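Local coordinates for saframycin Mx1 synthetase B (Legionella pneumophila subsp. pneumophila, PDB 3KXW), which belongs to the ANL clan of AMP-binding enzymes and holds 5'-O-[(S)-(dodecanoyloxy)(hydroxy)phosphoryl]adenosine in a pocket of its single chain, at residues 13-16 with 17-20; 40-43 with 44-47; 195-198 with 199-203. All coordinates share one frame; numbering follows the deposited sequence.

Contact 1 of 3, residues 13-16 with 17-20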
loop_
_atom_site.group_PDB
_atom_site.type_symbol
_atom_site.label_atom_id
_atom_site.label_comp_id
_atom_site.label_asym_id
_atom_site.label_seq_id
_atom_site.Cartn_x
_atom_site.Cartn_y
_atom_site.Cartn_z
ATOM N N LEU A 13 10.904 18.565 4.338
ATOM C CA LEU A 13 9.855 18.780 3.354
ATOM C C LEU A 13 9.123 20.084 3.636
ATOM O O LEU A 13 8.601 20.721 2.721
ATOM C CB LEU A 13 8.860 17.614 3.384
ATOM C CG LEU A 13 7.768 17.687 2.319
ATOM C CD1 LEU A 13 8.384 17.675 0.923
ATOM C CD2 LEU A 13 6.780 16.510 2.518
ATOM N N VAL A 14 9.074 20.474 4.904
ATOM C CA VAL A 14 8.438 21.753 5.271
ATOM C C VAL A 14 9.037 22.909 4.458
ATOM O O VAL A 14 8.307 23.724 3.873
ATOM C CB VAL A 14 8.558 22.058 6.774
ATOM C CG1 VAL A 14 8.101 23.505 7.090
ATOM C CG2 VAL A 14 7.726 21.053 7.593
ATOM N N ASP A 15 10.362 22.991 4.437
ATOM C CA ASP A 15 11.029 24.095 3.740
ATOM C C ASP A 15 10.933 23.979 2.233
ATOM O O ASP A 15 10.916 24.995 1.522
ATOM C CB ASP A 15 12.476 24.251 4.208
ATOM C CG ASP A 15 12.557 24.840 5.598
ATOM O OD1 ASP A 15 11.595 25.552 5.994
ATOM O OD2 ASP A 15 13.569 24.598 6.281
ATOM N N VAL A 16 10.860 22.747 1.732
ATOM C CA VAL A 16 10.633 22.560 0.308
ATOM C C VAL A 16 9.283 23.155 -0.090
ATOM O O VAL A 16 9.179 23.874 -1.097
ATOM C CB VAL A 16 10.686 21.079 -0.113
ATOM C CG1 VAL A 16 10.266 20.944 -1.594
ATOM C CG2 VAL A 16 12.090 20.521 0.111
ATOM N N VAL A 17 8.236 22.844 0.680
ATOM C CA VAL A 17 6.906 23.365 0.367
ATOM C C VAL A 17 6.875 24.893 0.497
ATOM O O VAL A 17 6.326 25.580 -0.362
ATOM C CB VAL A 17 5.804 22.738 1.253
ATOM C CG1 VAL A 17 4.460 23.414 0.996
ATOM C CG2 VAL A 17 5.704 21.243 0.975
ATOM N N ARG A 18 7.464 25.408 1.571
ATOM C CA ARG A 18 7.533 26.864 1.775
ATOM C C ARG A 18 8.177 27.571 0.582
ATOM O O ARG A 18 7.686 28.604 0.135
ATOM C CB ARG A 18 8.308 27.229 3.050
ATOM C CG ARG A 18 7.528 26.993 4.362
ATOM C CD ARG A 18 8.325 27.417 5.617
ATOM N NE ARG A 18 8.765 28.829 5.581
ATOM C CZ ARG A 18 10.022 29.230 5.378
ATOM N NH1 ARG A 18 10.999 28.344 5.186
ATOM N NH2 ARG A 18 10.324 30.533 5.373
ATOM N N LEU A 19 9.286 27.019 0.096
ATOM C CA LEU A 19 10.042 27.635 -0.990
ATOM C C LEU A 19 9.304 27.532 -2.321
ATOM O O LEU A 19 9.245 28.491 -3.088
ATOM C CB LEU A 19 11.432 27.024 -1.099
ATOM C CG LEU A 19 12.379 27.752 -2.056
ATOM C CD1 LEU A 19 12.552 29.204 -1.629
ATOM C CD2 LEU A 19 13.749 27.049 -2.102
ATOM N N ARG A 20 8.738 26.368 -2.600
ATOM C CA ARG A 20 7.908 26.238 -3.789
ATOM C C ARG A 20 6.753 27.236 -3.802
ATOM O O ARG A 20 6.405 27.754 -4.858
ATOM C CB ARG A 20 7.384 24.817 -3.937
ATOM C CG ARG A 20 8.490 23.853 -4.367
ATOM C CD ARG A 20 7.964 22.562 -4.969
ATOM N NE ARG A 20 9.061 21.677 -5.343
ATOM C CZ ARG A 20 9.805 21.776 -6.440
ATOM N NH1 ARG A 20 9.608 22.744 -7.339
ATOM N NH2 ARG A 20 10.771 20.890 -6.640
#

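Contact 2 of 3, residues 40-43 with 44-47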
loop_
_atom_site.group_PDB
_atom_site.type_symbol
_atom_site.label_atom_id
_atom_site.label_comp_id
_atom_site.label_asym_id
_atom_site.label_seq_id
_atom_site.Cartn_x
_atom_site.Cartn_y
_atom_site.Cartn_z
ATOM N N THR A 40 -8.743 21.275 -6.407
ATOM C CA THR A 40 -7.313 21.426 -6.650
ATOM C C THR A 40 -6.718 22.388 -5.631
ATOM O O THR A 40 -7.376 23.333 -5.216
ATOM C CB THR A 40 -7.067 21.944 -8.093
ATOM O OG1 THR A 40 -7.298 20.875 -9.025
ATOM C CG2 THR A 40 -5.611 22.430 -8.284
HETATM N N MSE A 41 -5.488 22.149 -5.214
HETATM C CA MSE A 41 -4.796 23.166 -4.425
HETATM C C MSE A 41 -3.433 23.467 -5.004
HETATM O O MSE A 41 -2.731 22.580 -5.498
HETATM C CB MSE A 41 -4.692 22.804 -2.934
HETATM C CG MSE A 41 -3.993 21.514 -2.612
HETATM SE SE MSE A 41 -3.879 21.367 -0.633
HETATM C CE MSE A 41 -5.271 22.683 -0.206
ATOM N N THR A 42 -3.089 24.742 -4.973
ATOM C CA THR A 42 -1.815 25.210 -5.478
ATOM C C THR A 42 -0.797 25.123 -4.348
ATOM O O THR A 42 -1.162 24.837 -3.216
ATOM C CB THR A 42 -1.925 26.667 -5.913
ATOM O OG1 THR A 42 -2.285 27.457 -4.781
ATOM C CG2 THR A 42 -3.008 26.818 -6.990
ATOM N N TYR A 43 0.483 25.356 -4.651
ATOM C CA TYR A 43 1.483 25.420 -3.580
ATOM C C TYR A 43 1.180 26.530 -2.568
ATOM O O TYR A 43 1.280 26.330 -1.360
ATOM C CB TYR A 43 2.889 25.567 -4.161
ATOM C CG TYR A 43 3.490 24.228 -4.537
ATOM C CD1 TYR A 43 3.417 23.748 -5.830
ATOM C CD2 TYR A 43 4.109 23.449 -3.593
ATOM C CE1 TYR A 43 3.955 22.512 -6.168
ATOM C CE2 TYR A 43 4.658 22.216 -3.917
ATOM C CZ TYR A 43 4.575 21.757 -5.211
ATOM O OH TYR A 43 5.095 20.521 -5.536
ATOM N N GLU A 44 0.789 27.706 -3.051
ATOM C CA GLU A 44 0.447 28.782 -2.119
ATOM C C GLU A 44 -0.616 28.307 -1.139
ATOM O O GLU A 44 -0.520 28.552 0.062
ATOM C CB GLU A 44 -0.044 30.015 -2.879
ATOM C CG GLU A 44 -0.613 31.123 -2.011
ATOM C CD GLU A 44 -1.019 32.315 -2.851
ATOM O OE1 GLU A 44 -2.195 32.390 -3.245
ATOM O OE2 GLU A 44 -0.151 33.159 -3.150
ATOM N N GLN A 45 -1.634 27.632 -1.649
ATOM C CA GLN A 45 -2.739 27.173 -0.793
ATOM C C GLN A 45 -2.307 26.086 0.199
ATOM O O GLN A 45 -2.635 26.133 1.397
ATOM C CB GLN A 45 -3.902 26.660 -1.644
ATOM C CG GLN A 45 -4.649 27.745 -2.427
ATOM C CD GLN A 45 -5.741 27.153 -3.313
ATOM O OE1 GLN A 45 -5.478 26.285 -4.143
ATOM N NE2 GLN A 45 -6.976 27.625 -3.129
ATOM N N LEU A 46 -1.581 25.096 -0.310
ATOM C CA LEU A 46 -1.077 24.029 0.540
ATOM C C LEU A 46 -0.246 24.594 1.704
ATOM O O LEU A 46 -0.442 24.244 2.869
ATOM C CB LEU A 46 -0.252 23.065 -0.316
ATOM C CG LEU A 46 0.401 21.873 0.369
ATOM C CD1 LEU A 46 -0.641 21.004 1.061
ATOM C CD2 LEU A 46 1.255 21.059 -0.627
ATOM N N ASP A 47 0.692 25.471 1.386
ATOM C CA ASP A 47 1.496 26.147 2.410
ATOM C C ASP A 47 0.621 26.944 3.414
ATOM O O ASP A 47 0.833 26.873 4.643
ATOM C CB ASP A 47 2.488 27.071 1.690
ATOM C CG ASP A 47 3.394 27.838 2.631
ATOM O OD1 ASP A 47 4.088 27.218 3.452
ATOM O OD2 ASP A 47 3.434 29.075 2.496
HETATM O O HOH W 1 -6.586 26.207 -6.497
HETATM O O HOH W 2 -8.821 25.180 -4.211
HETATM O O HOH W 3 -2.909 30.081 -5.486
#

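Contact 3 of 3, residues 195-198 with 199-203. With 1ZZ (5'-O-[(S)-(dodecanoyloxy)(hydroxy)phosphoryl]adenosine), chain B.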
loop_
_atom_site.group_PDB
_atom_site.type_symbol
_atom_site.label_atom_id
_atom_site.label_comp_id
_atom_site.label_asym_id
_atom_site.label_seq_id
_atom_site.Cartn_x
_atom_site.Cartn_y
_atom_site.Cartn_z
ATOM N N ASN A 195 14.464 9.340 0.484
ATOM C CA ASN A 195 13.685 8.451 -0.374
ATOM C C ASN A 195 12.940 9.176 -1.483
ATOM O O ASN A 195 12.877 8.683 -2.606
ATOM C CB ASN A 195 12.749 7.536 0.413
ATOM C CG ASN A 195 12.512 6.213 -0.318
ATOM O OD1 ASN A 195 11.425 5.935 -0.814
ATOM N ND2 ASN A 195 13.566 5.412 -0.418
ATOM N N LEU A 196 12.379 10.344 -1.171
ATOM C CA LEU A 196 11.742 11.167 -2.191
ATOM C C LEU A 196 12.702 11.461 -3.326
ATOM O O LEU A 196 12.309 11.489 -4.469
ATOM C CB LEU A 196 11.204 12.499 -1.626
ATOM C CG LEU A 196 10.147 12.406 -0.519
ATOM C CD1 LEU A 196 9.613 13.764 -0.131
ATOM C CD2 LEU A 196 9.003 11.402 -0.825
ATOM N N ASN A 197 13.958 11.713 -3.001
ATOM C CA ASN A 197 14.952 11.959 -4.043
ATOM C C ASN A 197 15.238 10.694 -4.851
ATOM O O ASN A 197 15.395 10.738 -6.077
ATOM C CB ASN A 197 16.262 12.465 -3.434
ATOM C CG ASN A 197 17.366 12.604 -4.480
ATOM O OD1 ASN A 197 17.234 13.374 -5.432
ATOM N ND2 ASN A 197 18.451 11.857 -4.304
ATOM N N LYS A 198 15.316 9.569 -4.160
ATOM C CA LYS A 198 15.549 8.309 -4.841
ATOM C C LYS A 198 14.389 7.982 -5.792
ATOM O O LYS A 198 14.613 7.525 -6.912
ATOM C CB LYS A 198 15.755 7.180 -3.839
ATOM C CG LYS A 198 17.144 7.170 -3.228
ATOM C CD LYS A 198 17.183 6.212 -2.041
ATOM C CE LYS A 198 18.614 5.858 -1.651
ATOM N NZ LYS A 198 19.442 7.015 -1.227
ATOM N N ILE A 199 13.164 8.238 -5.350
ATOM C CA ILE A 199 11.977 8.011 -6.180
ATOM C C ILE A 199 11.939 8.950 -7.393
ATOM O O ILE A 199 11.760 8.507 -8.540
ATOM C CB ILE A 199 10.674 8.177 -5.350
ATOM C CG1 ILE A 199 10.647 7.160 -4.197
ATOM C CG2 ILE A 199 9.426 8.060 -6.234
ATOM C CD1 ILE A 199 9.526 7.395 -3.175
ATOM N N PHE A 200 12.094 10.247 -7.146
ATOM C CA PHE A 200 12.090 11.233 -8.234
ATOM C C PHE A 200 13.140 10.881 -9.283
ATOM O O PHE A 200 12.900 10.971 -10.501
ATOM C CB PHE A 200 12.328 12.644 -7.677
ATOM C CG PHE A 200 12.159 13.742 -8.685
ATOM C CD1 PHE A 200 10.950 14.424 -8.792
ATOM C CD2 PHE A 200 13.208 14.112 -9.515
ATOM C CE1 PHE A 200 10.790 15.452 -9.720
ATOM C CE2 PHE A 200 13.057 15.141 -10.445
ATOM C CZ PHE A 200 11.854 15.815 -10.536
ATOM N N THR A 201 14.301 10.465 -8.808
ATOM C CA THR A 201 15.418 10.186 -9.695
ATOM C C THR A 201 15.238 8.886 -10.442
ATOM O O THR A 201 15.392 8.841 -11.668
ATOM C CB THR A 201 16.721 10.115 -8.916
ATOM O OG1 THR A 201 17.021 11.415 -8.417
ATOM C CG2 THR A 201 17.842 9.658 -9.816
ATOM N N SER A 202 14.910 7.832 -9.699
ATOM C CA SER A 202 14.814 6.487 -10.269
ATOM C C SER A 202 13.666 6.398 -11.284
ATOM O O SER A 202 13.781 5.690 -12.280
ATOM C CB SER A 202 14.667 5.432 -9.161
ATOM O OG SER A 202 15.824 5.401 -8.327
ATOM N N PHE A 203 12.590 7.145 -11.031
ATOM C CA PHE A 203 11.429 7.191 -11.928
ATOM C C PHE A 203 11.601 8.179 -13.094
ATOM O O PHE A 203 10.670 8.405 -13.855
ATOM C CB PHE A 203 10.119 7.499 -11.161
ATOM C CG PHE A 203 9.513 6.284 -10.481
ATOM C CD1 PHE A 203 10.195 5.628 -9.452
ATOM C CD2 PHE A 203 8.268 5.801 -10.872
ATOM C CE1 PHE A 203 9.652 4.482 -8.828
ATOM C CE2 PHE A 203 7.711 4.663 -10.243
ATOM C CZ PHE A 203 8.414 4.020 -9.225
HETATM P P 1ZZ B . 4.857 -2.349 3.253
HETATM C C1 1ZZ B . 5.755 7.419 -7.600
HETATM N N1 1ZZ B . 6.690 -6.572 -1.233
HETATM O O1 1ZZ B . 4.719 -2.449 -0.000
HETATM C C2 1ZZ B . 5.511 5.984 -7.114
HETATM N N2 1ZZ B . 7.297 -5.215 -2.904
HETATM O O2 1ZZ B . 5.181 -1.308 1.997
HETATM C C3 1ZZ B . 6.788 5.336 -6.564
HETATM N N3 1ZZ B . 7.047 -8.850 -2.482
HETATM O O3 1ZZ B . 5.693 -1.997 4.382
HETATM C C4 1ZZ B . 6.450 4.112 -5.701
HETATM N N4 1ZZ B . 7.783 -8.502 -4.750
HETATM O O4 1ZZ B . 3.294 -2.203 3.629
HETATM C C5 1ZZ B . 7.652 3.175 -5.494
HETATM N N5 1ZZ B . 8.247 -6.421 -5.704
HETATM O O5 1ZZ B . 5.105 -3.936 2.803
HETATM C C6 1ZZ B . 7.168 1.933 -4.732
HETATM O O6 1ZZ B . 5.533 -5.987 0.883
HETATM C C7 1ZZ B . 8.076 0.704 -4.483
HETATM O O7 1ZZ B . 7.138 -8.323 1.545
HETATM C C8 1ZZ B . 7.479 -0.561 -3.835
HETATM O O8 1ZZ B . 8.334 -6.546 2.788
HETATM C C9 1ZZ B . 7.454 -0.380 -2.309
HETATM C C10 1ZZ B . 6.318 -1.150 -1.595
HETATM C C11 1ZZ B . 6.249 -0.655 -0.122
HETATM C C12 1ZZ B . 5.686 -1.791 0.753
HETATM C C13 1ZZ B . 6.333 -4.351 2.245
HETATM C C14 1ZZ B . 6.272 -5.710 1.921
HETATM C C15 1ZZ B . 7.684 -6.342 1.638
HETATM C C16 1ZZ B . 7.430 -7.434 0.940
HETATM C C17 1ZZ B . 6.375 -6.948 0.072
HETATM C C18 1ZZ B . 6.889 -5.207 -1.691
HETATM C C19 1ZZ B . 7.347 -6.646 -3.332
HETATM C C20 1ZZ B . 7.040 -7.420 -2.333
HETATM C C21 1ZZ B . 7.358 -9.378 -3.641
HETATM C C22 1ZZ B . 7.791 -7.275 -4.636
#

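Contact 1 of 3, residues 13-16 with 17-20
V16 and V17 have more of their surface buried here than any of the other residues, and each looks one turn along helix 13-23, V16 forward to R20 and V17 back to L13. From V16 the methyl CG1 lies 4.0 Å from R20 NE. The two side chains run side by side and point the same way, the arginine extended from CG to NE along the valine. The guanidinium itself is spoken for outside this turn: NH2 bonds to the carbonyl of Y232, and Y7 adds a cation-pi contact. With V17 CG1 anti to the backbone N (chi1 174°), CG2 falls beside that N and over the preceding turn, 3.4 Å from L13 O and 4.3 Å from L13 CG. Underneath run the regular helical bonds, V17 N to L13 O at 3.0 Å and R20 N to V16 O at 2.9 Å among them. On the partly exposed flank, D15 and R18 also lie alongside one another and form a salt bridge, R18 NH1 to D15 OD1 at 3.0 Å. It is a bent bond, 139° at the hydrogen: the donor comes to OD1 from above the carboxylate plane, and the two flat groups stand 71° apart. One helix thus has two chemistries. V14 and V17 pack on helix 76-87, L13 and V17 on helix 220-233, and V16 on C10, while the one-bond, poorly aligned ion pair three residues apart probably adds only modestly to a turn that the backbone already secures.

Contact 2 of 3, residues 40-43 with 44-47
The amide of Q45 is the flat group that works across this turn, and it is gripped through its polar ends. Its OE1 takes the backbone N-H of T42 at 3.0 Å, in the amide plane and on a lone pair, and a water that also donates to T40 O gives OE1 a second bond of 2.6 Å. A further water accepts from Q45 NE2 and donates to T40 O, tying that end back to the strand as well. The other flat group, the Y43 ring, packs on R20 of helix 13-23, and its OH bonds to I231 O. In return for the amide bond, T42 OG1 accepts from Q45 N at 3.2 Å. A T42 chi1 of 61° sets OG1 between the backbone N and the carbonyl carbon, the position from which it can meet the N-H of the first turn. These reciprocal bonds make a capping box, with T42 as N-cap of helix 43-59. OG1 also donates to a third water, which passes a long 3.3 Å bond to E44 OE1. Deeper in, SE of the selenomethionine M41 touches L46 CD1 at 3.7 Å, the two side chains crossing at about a right angle. The chemistry implies a firmly defined helix start: a backbone donor at the end of strand 37-42 and one in the first helical turn are each satisfied by a side chain of the other residue, with M41 and L46 packing beneath.

Contact 3 of 3, residues 195-198 with 199-203
Two carbonyls near the end of helix 189-202, those of N197 and K198, each take two donors from one residue. N197 O receives T201 N at 3.0 Å and T201 OG1 at 2.9 Å, from opposite faces of the carbonyl plane. K198 O is served likewise by S202 N and S202 OG, both at 2.8 Å. In both residues the hydroxyl sits beside its own backbone N (chi1 -67° in T201, -64° in S202), which turns it back onto the preceding turn. I199 N bonds to N195 O at 2.8 Å, and F203 N, where the chain leaves the helix, still reaches I199 O. The N195 side chain is buried but satisfied, OD1 by L335 N and ND2 by S408 OG, while I199 CD1 lies against OD1 at 3.4 Å. K198 NZ pairs with D194. I199 and F203 line the ligand pocket: I199 CG2 and F203 CZ both touch C3 of the bound 1ZZ, at 3.8 and 3.4 Å, and C1 at the end of its chain lies over one face of the F203 ring, offset toward its rim. The helix end packs on helix 220-233 through L196 and I199, and on L335 of strand 335-338 through I199, S202 and F203.

How the contacts relate
All three contacts are local, so none closes a long loop, and they follow one another in series without nesting or crossing. Contact 1 comes first, in helix 13-23. After strand 28-34, the edge strand 37-42 runs into helix 43-59 through contact 2. That helix start packs back on contact 1, R20 CD meeting Y43 CE2 at 3.5 Å and V17 meeting L46 and D47. Much later comes contact 3, which touches contact 1 through L13 and L196 but stays about 9 Å from contact 2 at the nearest atoms. Helix 220-233 has partners in all three contacts; helix 76-87 joins contacts 1 and 2.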